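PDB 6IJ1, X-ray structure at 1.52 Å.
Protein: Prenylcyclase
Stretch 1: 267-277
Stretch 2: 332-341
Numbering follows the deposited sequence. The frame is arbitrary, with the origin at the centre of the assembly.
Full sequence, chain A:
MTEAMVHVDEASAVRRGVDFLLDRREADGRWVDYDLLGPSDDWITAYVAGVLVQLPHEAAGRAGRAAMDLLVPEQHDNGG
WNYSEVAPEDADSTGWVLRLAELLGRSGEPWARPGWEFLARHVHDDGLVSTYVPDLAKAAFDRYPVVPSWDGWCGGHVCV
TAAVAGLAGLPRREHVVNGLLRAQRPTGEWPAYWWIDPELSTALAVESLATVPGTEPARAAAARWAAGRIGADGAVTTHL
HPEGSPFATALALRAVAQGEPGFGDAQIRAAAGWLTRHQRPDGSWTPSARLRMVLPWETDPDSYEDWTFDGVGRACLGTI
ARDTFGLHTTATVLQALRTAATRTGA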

ATOM      1  N   GLN A 267       8.304 -16.921  13.605  1.00 14.79           N
ATOM      2  CA  GLN A 267       8.729 -15.764  12.780  1.00 13.81           C
ATOM      3  C   GLN A 267       7.855 -14.544  13.090  1.00 16.99           C
ATOM      4  O   GLN A 267       8.380 -13.438  13.145  1.00 15.61           O
ATOM      5  CB  GLN A 267       8.694 -16.171  11.310  1.00 15.02           C
ATOM      6  CG  GLN A 267       9.788 -17.156  10.930  1.00 14.42           C
ATOM      7  CD  GLN A 267       9.408 -18.603  11.116  1.00 14.92           C
ATOM      8  OE1 GLN A 267       8.404 -18.940  11.721  1.00 17.14           O
ATOM      9  NE2 GLN A 267      10.228 -19.475  10.569  1.00 21.91           N
ATOM     10  N   ILE A 268       6.560 -14.756  13.274  1.00 13.95           N
ATOM     11  CA  ILE A 268       5.652 -13.620  13.575  1.00 14.92           C
ATOM     12  C   ILE A 268       6.038 -13.037  14.938  1.00 15.85           C
ATOM     13  O   ILE A 268       6.137 -11.828  15.038  1.00 17.09           O
ATOM     14  CB  ILE A 268       4.182 -14.072  13.506  1.00 15.98           C
ATOM     15  CG1 ILE A 268       3.766 -14.367  12.065  1.00 16.55           C
ATOM     16  CG2 ILE A 268       3.264 -13.053  14.155  1.00 16.05           C
ATOM     17  CD1 ILE A 268       2.436 -15.066  11.958  1.00 20.56           C
ATOM     18  N   ARG A 269       6.260 -13.880  15.945  1.00 14.08           N
ATOM     19  CA  ARG A 269       6.627 -13.342  17.281  1.00 15.93           C
ATOM     20  C   ARG A 269       7.982 -12.623  17.194  1.00 15.38           C
ATOM     21  O   ARG A 269       8.130 -11.570  17.815  1.00 16.90           O
ATOM     22  CB  ARG A 269       6.582 -14.447  18.339  1.00 30.00           C
ATOM     23  CG  ARG A 269       5.169 -14.833  18.751  1.00 30.00           C
ATOM     24  CD  ARG A 269       5.065 -15.862  19.864  1.00 30.00           C
ATOM     25  NE  ARG A 269       5.379 -17.218  19.451  1.00 30.00           N
ATOM     26  CZ  ARG A 269       6.561 -17.759  19.640  1.00 30.00           C
ATOM     27  NH1 ARG A 269       7.474 -17.068  20.293  1.00 30.00           N
ATOM     28  NH2 ARG A 269       6.827 -18.967  19.185  1.00 30.00           N
ATOM     29  N   ALA A 270       8.924 -13.184  16.441  1.00 15.85           N
ATOM     30  CA  ALA A 270      10.260 -12.562  16.315  1.00 14.15           C
ATOM     31  C   ALA A 270      10.154 -11.208  15.606  1.00 16.53           C
ATOM     32  O   ALA A 270      10.782 -10.253  16.071  1.00 16.79           O
ATOM     33  CB  ALA A 270      11.206 -13.495  15.606  1.00 16.05           C
ATOM     34  N   ALA A 271       9.387 -11.147  14.518  1.00 14.38           N
ATOM     35  CA  ALA A 271       9.245  -9.884  13.762  1.00 14.49           C
ATOM     36  C   ALA A 271       8.529  -8.846  14.622  1.00 14.50           C
ATOM     37  O   ALA A 271       8.922  -7.696  14.602  1.00 15.14           O
ATOM     38  CB  ALA A 271       8.521 -10.136  12.463  1.00 15.22           C
ATOM     39  N   ALA A 272       7.514  -9.267  15.372  1.00 15.42           N
ATOM     40  CA  ALA A 272       6.792  -8.314  16.244  1.00 13.57           C
ATOM     41  C   ALA A 272       7.751  -7.774  17.311  1.00 16.34           C
ATOM     42  O   ALA A 272       7.663  -6.597  17.627  1.00 17.27           O
ATOM     43  CB  ALA A 272       5.582  -8.967  16.862  1.00 16.01           C
ATOM     44  N   GLY A 273       8.607  -8.639  17.854  1.00 16.13           N
ATOM     45  CA  GLY A 273       9.586  -8.211  18.867  1.00 16.30           C
ATOM     46  C   GLY A 273      10.583  -7.232  18.276  1.00 16.50           C
ATOM     47  O   GLY A 273      10.899  -6.249  18.935  1.00 16.72           O
ATOM     48  N   TRP A 274      11.086  -7.525  17.079  1.00 15.05           N
ATOM     49  CA  TRP A 274      12.004  -6.582  16.426  1.00 15.53           C
ATOM     50  C   TRP A 274      11.328  -5.224  16.231  1.00 15.65           C
ATOM     51  O   TRP A 274      11.890  -4.163  16.568  1.00 15.48           O
ATOM     52  CB  TRP A 274      12.536  -7.136  15.093  1.00 16.00           C
ATOM     53  CG  TRP A 274      13.646  -6.283  14.489  1.00 15.32           C
ATOM     54  CD1 TRP A 274      14.983  -6.469  14.657  1.00 16.76           C
ATOM     55  CD2 TRP A 274      13.485  -5.089  13.694  1.00 16.58           C
ATOM     56  NE1 TRP A 274      15.682  -5.472  13.968  1.00 17.38           N
ATOM     57  CE2 TRP A 274      14.764  -4.619  13.400  1.00 14.88           C
ATOM     58  CE3 TRP A 274      12.367  -4.378  13.216  1.00 16.64           C
ATOM     59  CZ2 TRP A 274      14.975  -3.465  12.630  1.00 15.62           C
ATOM     60  CZ3 TRP A 274      12.586  -3.245  12.412  1.00 17.54           C
ATOM     61  CH2 TRP A 274      13.869  -2.790  12.165  1.00 16.19           C
ATOM     62  N   LEU A 275      10.091  -5.211  15.700  1.00 15.19           N
ATOM     63  CA  LEU A 275       9.376  -3.943  15.554  1.00 15.08           C
ATOM     64  C   LEU A 275       9.196  -3.237  16.884  1.00 16.23           C
ATOM     65  O   LEU A 275       9.391  -2.014  16.957  1.00 16.88           O
ATOM     66  CB  LEU A 275       7.996  -4.168  14.860  1.00 15.04           C
ATOM     67  CG  LEU A 275       8.163  -4.606  13.422  1.00 13.85           C
ATOM     68  CD1 LEU A 275       6.842  -5.251  12.889  1.00 17.95           C
ATOM     69  CD2 LEU A 275       8.604  -3.465  12.529  1.00 14.53           C
ATOM     70  N   THR A 276       8.823  -3.985  17.952  1.00 16.16           N
ATOM     71  CA  THR A 276       8.664  -3.326  19.240  1.00 16.60           C
ATOM     72  C   THR A 276       9.971  -2.718  19.751  1.00 18.20           C
ATOM     73  O   THR A 276       9.983  -1.562  20.234  1.00 19.62           O
ATOM     74  CB  THR A 276       8.090  -4.357  20.218  1.00 20.42           C
ATOM     75  OG1 THR A 276       6.785  -4.749  19.707  1.00 23.35           O
ATOM     76  CG2 THR A 276       7.860  -3.707  21.509  1.00 24.71           C
ATOM     77  N   ARG A 277      11.086  -3.422  19.566  1.00 17.32           N
ATOM     78  CA  ARG A 277      12.370  -2.960  20.074  1.00 16.74           C
ATOM     79  C   ARG A 277      12.859  -1.765  19.275  1.00 19.48           C
ATOM     80  O   ARG A 277      13.658  -0.964  19.792  1.00 21.30           O
ATOM     81  CB  ARG A 277      13.430  -4.054  19.989  1.00 20.68           C
ATOM     82  CG  ARG A 277      13.247  -5.152  21.006  1.00 25.75           C
ATOM     83  CD  ARG A 277      14.498  -6.088  21.046  1.00 24.40           C
ATOM     84  NE  ARG A 277      14.983  -6.575  19.757  1.00 26.97           N
ATOM     85  CZ  ARG A 277      14.469  -7.647  19.128  1.00 25.96           C
ATOM     86  NH1 ARG A 277      13.510  -8.343  19.683  1.00 24.19           N
ATOM     87  NH2 ARG A 277      14.993  -8.040  17.980  1.00 26.72           N
ATOM     88  N   THR A 332       1.843   1.173   8.393  1.00 13.43           N
ATOM     89  CA  THR A 332       2.124  -0.197   7.967  1.00 12.72           C
ATOM     90  C   THR A 332       2.538  -1.082   9.136  1.00 13.19           C
ATOM     91  O   THR A 332       2.077  -2.243   9.258  1.00 13.12           O
ATOM     92  CB  THR A 332       3.218  -0.177   6.880  1.00 13.39           C
ATOM     93  OG1 THR A 332       2.832   0.740   5.825  1.00 13.55           O
ATOM     94  CG2 THR A 332       3.446  -1.543   6.290  1.00 14.46           C
ATOM     95  N   VAL A 333       3.415  -0.570  10.007  1.00 13.20           N
ATOM     96  CA  VAL A 333       3.861  -1.322  11.153  1.00 13.10           C
ATOM     97  C   VAL A 333       2.705  -1.567  12.116  1.00 14.53           C
ATOM     98  O   VAL A 333       2.573  -2.673  12.647  1.00 14.15           O
ATOM     99  CB  VAL A 333       5.025  -0.563  11.853  1.00 13.35           C
ATOM    100  CG1 VAL A 333       5.332  -1.296  13.177  1.00 14.53           C
ATOM    101  CG2 VAL A 333       6.292  -0.537  10.917  1.00 14.66           C
ATOM    102  N   LEU A 334       1.884  -0.547  12.393  1.00 14.05           N
ATOM    103  CA  LEU A 334       0.759  -0.782  13.314  1.00 13.60           C
ATOM    104  C   LEU A 334      -0.162  -1.866  12.775  1.00 15.14           C
ATOM    105  O   LEU A 334      -0.669  -2.687  13.563  1.00 17.34           O
ATOM    106  CB  LEU A 334      -0.027   0.507  13.547  1.00 14.76           C
ATOM    107  CG  LEU A 334       0.773   1.575  14.292  1.00 16.12           C
ATOM    108  CD1 LEU A 334      -0.040   2.873  14.388  1.00 19.62           C
ATOM    109  CD2 LEU A 334       1.132   1.107  15.735  1.00 22.59           C
ATOM    110  N   GLN A 335      -0.395  -1.891  11.456  1.00 15.73           N
ATOM    111  CA  GLN A 335      -1.243  -2.966  10.911  1.00 15.94           C
ATOM    112  C   GLN A 335      -0.625  -4.326  11.204  1.00 16.75           C
ATOM    113  O   GLN A 335      -1.331  -5.283  11.604  1.00 16.75           O
ATOM    114  CB  GLN A 335      -1.439  -2.711   9.402  1.00 16.27           C
ATOM    115  CG  GLN A 335      -2.332  -3.769   8.685  1.00 17.49           C
ATOM    116  CD  GLN A 335      -3.768  -3.512   8.934  1.00 24.80           C
ATOM    117  OE1 GLN A 335      -4.277  -2.444   8.603  1.00 22.94           O
ATOM    118  NE2 GLN A 335      -4.445  -4.457   9.543  1.00 28.07           N
ATOM    119  N   ALA A 336       0.693  -4.450  11.068  1.00 15.38           N
ATOM    120  CA  ALA A 336       1.345  -5.722  11.373  1.00 15.35           C
ATOM    121  C   ALA A 336       1.247  -6.056  12.850  1.00 16.93           C
ATOM    122  O   ALA A 336       1.088  -7.229  13.199  1.00 17.34           O
ATOM    123  CB  ALA A 336       2.822  -5.631  10.946  1.00 16.38           C
ATOM    124  N   LEU A 337       1.431  -5.069  13.718  1.00 15.75           N
ATOM    125  CA  LEU A 337       1.394  -5.383  15.167  1.00 15.97           C
ATOM    126  C   LEU A 337      -0.007  -5.860  15.557  1.00 19.41           C
ATOM    127  O   LEU A 337      -0.105  -6.770  16.370  1.00 21.90           O
ATOM    128  CB  LEU A 337       1.858  -4.166  15.966  1.00 16.91           C
ATOM    129  CG  LEU A 337       3.358  -3.903  15.876  1.00 18.76           C
ATOM    130  CD1 LEU A 337       3.739  -2.666  16.665  1.00 20.09           C
ATOM    131  CD2 LEU A 337       4.152  -5.107  16.350  1.00 21.14           C
ATOM    132  N   ARG A 338      -1.038  -5.273  14.962  1.00 17.25           N
ATOM    133  CA  ARG A 338      -2.423  -5.708  15.256  1.00 20.48           C
ATOM    134  C   ARG A 338      -2.580  -7.162  14.806  1.00 23.05           C
ATOM    135  O   ARG A 338      -3.163  -7.942  15.546  1.00 23.18           O
ATOM    136  CB  ARG A 338      -3.414  -4.770  14.569  1.00 23.98           C
ATOM    137  CG  ARG A 338      -4.856  -5.245  14.621  1.00 29.96           C
ATOM    138  CD  ARG A 338      -5.547  -4.721  15.857  1.00 41.73           C
ATOM    139  NE  ARG A 338      -4.965  -5.147  17.115  1.00 52.75           N
ATOM    140  CZ  ARG A 338      -5.673  -5.596  18.143  1.00 55.28           C
ATOM    141  NH1 ARG A 338      -6.988  -5.668  18.046  1.00 53.46           N
ATOM    142  NH2 ARG A 338      -5.065  -5.981  19.251  1.00 53.48           N
ATOM    143  N   THR A 339      -2.050  -7.494  13.633  1.00 19.70           N
ATOM    144  CA  THR A 339      -2.125  -8.873  13.092  1.00 19.43           C
ATOM    145  C   THR A 339      -1.389  -9.841  14.024  1.00 26.28           C
ATOM    146  O   THR A 339      -1.882 -10.943  14.231  1.00 26.87           O
ATOM    147  CB  THR A 339      -1.520  -8.912  11.688  1.00 23.75           C
ATOM    148  OG1 THR A 339      -2.345  -8.084  10.880  1.00 26.82           O
ATOM    149  CG2 THR A 339      -1.459 -10.304  11.106  1.00 24.92           C
ATOM    150  N   ALA A 340      -0.235  -9.441  14.545  1.00 22.04           N
ATOM    151  CA  ALA A 340       0.525 -10.337  15.443  1.00 23.69           C
ATOM    152  C   ALA A 340      -0.282 -10.598  16.718  1.00 30.06           C
ATOM    153  O   ALA A 340      -0.307 -11.742  17.163  1.00 34.04           O
ATOM    154  CB  ALA A 340       1.870  -9.740  15.758  1.00 23.37           C
ATOM    155  N   ALA A 341      -0.921  -9.561  17.259  1.00 29.66           N
ATOM    156  CA  ALA A 341      -1.706  -9.691  18.507  1.00 57.73           C
ATOM    157  C   ALA A 341      -2.851 -10.690  18.311  1.00 58.64           C
ATOM    158  O   ALA A 341      -3.100 -11.484  19.222  1.00 60.58           O
ATOM    159  CB  ALA A 341      -2.219  -8.342  18.932  1.00 41.54           C
TER

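Both stretches are helical, and they belong to the same chain although any two residues that touch are at least 58 positions apart in sequence. Their N-to-C directions make an angle of 137°, so they run roughly antiparallel but cross obliquely. The axes come within 10.0 Å. Each of the two nearest CA pairs includes an alanine: the CA atoms of Ala272 and Leu337 lie 6.2 Å apart, and those of Ile268 and Ala340 lie 6.4 Å apart. At Leu275 and Val333 the CA–CA distance widens to 7.5 Å.

Within each helix, backbone N-to-O hydrogen bonds follow the i to i-4 pattern. Ala272 N to Ile268 O and Leu337 N to Val333 O are both 2.9 Å. The main-chain polar groups are thus largely paired inside their own helix. No hydrogen bond crosses between the stretches.

The contact is instead apolar, with 289 Å² buried in total. Ala340 CB meets two partners, Ile268 CG2 at 3.9 Å and Ala272 CB at 3.9 Å. The alanine pair has only methyl groups to accommodate, which suits the close backbones.

Leu275 has the largest covered area. Its CD2 lies 4.0 Å from Val333 CG1, and its CD1 reaches Ala336 CB at 4.5 Å. Leu337 has a CA-to-CB bond directed sideways, but the end of its side chain comes nearer the other helix. Its CD2 packs 4.1 Å from Ala272 CB and 4.2 Å from Leu275 CB.

Thr276 is the polar residue in this contact. Its OG1 donates a hydrogen bond to Ala272 O at 2.9 Å, within its own helix. That bond satisfies the hydroxyl proton locally. Thr276 OG1 is also 4.3 Å from Leu337 CD2, which is a packing contact with a methyl group.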